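Local coordinates for CheC, inhibitor of MCP methylation / FliN fusion protein (Thermotoga maritima, PDB 4HYN) that probably dephosphorylates the phosphorylated chemotaxis response regulator CheY as a flagellar rotor protein of the CheC phosphatase family, at residues L31-H36 and M169-L174. Numbering follows the deposited sequence.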
loop_
_atom_site.group_PDB
_atom_site.type_symbol
_atom_site.label_atom_id
_atom_site.label_comp_id
_atom_site.label_asym_id
_atom_site.label_seq_id
_atom_site.Cartn_x
_atom_site.Cartn_y
_atom_site.Cartn_z
ATOM N N LEU A 31 15.066 11.034 -2.955
ATOM C CA LEU A 31 15.613 10.920 -4.305
ATOM C C LEU A 31 15.599 12.329 -4.905
ATOM O O LEU A 31 15.070 13.262 -4.293
ATOM C CB LEU A 31 14.748 9.976 -5.141
ATOM C CG LEU A 31 14.710 8.508 -4.722
ATOM C CD1 LEU A 31 13.288 8.063 -4.544
ATOM C CD2 LEU A 31 15.345 7.686 -5.784
ATOM N N GLY A 32 16.178 12.526 -6.079
ATOM C CA GLY A 32 16.161 13.883 -6.615
ATOM C C GLY A 32 15.178 14.026 -7.753
ATOM O O GLY A 32 15.316 14.923 -8.586
ATOM N N ARG A 33 14.188 13.137 -7.774
ATOM C CA ARG A 33 13.188 13.093 -8.832
ATOM C C ARG A 33 11.769 13.372 -8.358
ATOM O O ARG A 33 11.402 13.095 -7.205
ATOM C CB ARG A 33 13.203 11.716 -9.487
ATOM C CG ARG A 33 14.523 11.353 -10.119
ATOM C CD ARG A 33 14.502 9.947 -10.663
ATOM N NE ARG A 33 15.823 9.532 -11.124
ATOM C CZ ARG A 33 16.103 9.206 -12.380
ATOM N NH1 ARG A 33 15.158 9.259 -13.309
ATOM N NH2 ARG A 33 17.310 8.757 -12.697
ATOM N N ASP A 34 10.978 13.924 -9.269
ATOM C CA ASP A 34 9.581 14.213 -9.003
ATOM C C ASP A 34 8.809 12.901 -9.049
ATOM O O ASP A 34 9.037 12.066 -9.923
ATOM C CB ASP A 34 9.016 15.187 -10.043
ATOM C CG ASP A 34 9.515 16.609 -9.850
ATOM O OD1 ASP A 34 9.809 17.005 -8.697
ATOM O OD2 ASP A 34 9.597 17.338 -10.861
ATOM N N ILE A 35 7.924 12.704 -8.080
ATOM C CA ILE A 35 7.141 11.482 -8.037
ATOM C C ILE A 35 5.680 11.790 -7.777
ATOM O O ILE A 35 5.337 12.489 -6.826
ATOM C CB ILE A 35 7.677 10.514 -6.967
ATOM C CG1 ILE A 35 9.139 10.177 -7.272
ATOM C CG2 ILE A 35 6.831 9.239 -6.936
ATOM C CD1 ILE A 35 9.872 9.513 -6.156
ATOM N N HIS A 36 4.825 11.288 -8.655
ATOM C CA HIS A 36 3.398 11.505 -8.525
ATOM C C HIS A 36 2.658 10.185 -8.385
ATOM O O HIS A 36 3.048 9.172 -8.966
ATOM C CB HIS A 36 2.861 12.282 -9.730
ATOM C CG HIS A 36 1.445 12.745 -9.562
ATOM N ND1 HIS A 36 0.937 13.155 -8.345
ATOM C CD2 HIS A 36 0.429 12.855 -10.452
ATOM C CE1 HIS A 36 -0.332 13.498 -8.494
ATOM N NE2 HIS A 36 -0.664 13.325 -9.762
HETATM N N MSE A 169 2.110 4.906 -10.075
HETATM C CA MSE A 169 3.248 5.743 -9.728
HETATM C C MSE A 169 4.081 6.182 -10.936
HETATM O O MSE A 169 4.445 5.376 -11.798
HETATM C CB MSE A 169 4.116 5.048 -8.672
HETATM C CG MSE A 169 5.272 5.885 -8.153
HETATM SE SE MSE A 169 6.117 5.143 -6.550
HETATM C CE MSE A 169 6.981 3.619 -7.356
ATOM N N GLU A 170 4.330 7.486 -11.005
ATOM C CA GLU A 170 5.111 8.077 -12.079
ATOM C C GLU A 170 6.364 8.701 -11.487
ATOM O O GLU A 170 6.285 9.623 -10.686
ATOM C CB GLU A 170 4.298 9.150 -12.816
ATOM C CG GLU A 170 3.121 8.606 -13.625
ATOM C CD GLU A 170 2.239 9.697 -14.243
ATOM O OE1 GLU A 170 2.628 10.890 -14.232
ATOM O OE2 GLU A 170 1.143 9.355 -14.748
ATOM N N ILE A 171 7.514 8.135 -11.826
ATOM C CA ILE A 171 8.789 8.653 -11.361
ATOM C C ILE A 171 9.443 9.307 -12.571
ATOM O O ILE A 171 9.461 8.731 -13.664
ATOM C CB ILE A 171 9.692 7.531 -10.815
ATOM C CG1 ILE A 171 9.032 6.878 -9.600
ATOM C CG2 ILE A 171 11.053 8.085 -10.430
ATOM C CD1 ILE A 171 9.833 5.737 -9.001
ATOM N N GLU A 172 9.960 10.516 -12.368
ATOM C CA GLU A 172 10.604 11.287 -13.421
ATOM C C GLU A 172 11.652 10.509 -14.215
ATOM O O GLU A 172 12.573 9.918 -13.647
ATOM C CB GLU A 172 11.226 12.556 -12.828
ATOM C CG GLU A 172 11.745 13.556 -13.862
ATOM C CD GLU A 172 12.164 14.888 -13.252
ATOM O OE1 GLU A 172 12.171 15.021 -12.004
ATOM O OE2 GLU A 172 12.486 15.813 -14.033
ATOM N N GLY A 173 11.476 10.500 -15.535
ATOM C CA GLY A 173 12.406 9.821 -16.423
ATOM C C GLY A 173 12.281 8.314 -16.532
ATOM O O GLY A 173 13.076 7.674 -17.222
ATOM N N LEU A 174 11.284 7.741 -15.865
ATOM C CA LEU A 174 11.070 6.297 -15.891
ATOM C C LEU A 174 9.628 6.004 -16.291
ATOM O O LEU A 174 8.756 6.871 -16.182
ATOM C CB LEU A 174 11.343 5.702 -14.506
ATOM C CG LEU A 174 12.714 5.946 -13.861
ATOM C CD1 LEU A 174 12.702 5.449 -12.428
ATOM C CD2 LEU A 174 13.817 5.263 -14.656
#
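Backbone hydrogen bonds join the start of strand 35-46 to the end of strand 161-171. His-36 and Glu-170 form an antiparallel hydrogen-bonded pair, His-36 N donating to Glu-170 O (3.0 Å) and Glu-170 N to His-36 O (2.9 Å); beyond the non-hydrogen-bonded pair Ile-35/Ile-171, Glu-172 N donates to Asp-34 O at 3.0 Å.

Polar side chains continue this pairing into the loops. Glu-172, its CG anti to the backbone N (chi1 -171°) and its chain extended, reaches across so that OE1 accepts a hydrogen bond from Asp-34 N (3.2 Å) with its anti lone pair. The Asp-34 carboxylate runs alongside, its plane only 10° from that of Glu-172; the like-charge contact of OD2 with Glu-172 OE1 (3.6 Å) probably costs some repulsion and may raise a pKa slightly, the N-H offsetting this at Glu-172. Arg-33 extends past Ile-171 toward the type II beta turn from Ile-171 to Leu-174, where NH1 donates a hydrogen bond to Glu-172 O (2.7 Å), the acceptor lying in the guanidinium plane. An alanine at Arg-33 would probably leave this turn less firmly tied to the 31-36 segment.

On the apolar face, Ile-35 lies alongside Ile-171, CG1 to CG1 at 4.0 Å, and its CG2 touches CG of Met-169, a selenomethionine. The arrangement is an antiparallel edge-strand pairing in the helix-backed sheet of the CheC-like fold.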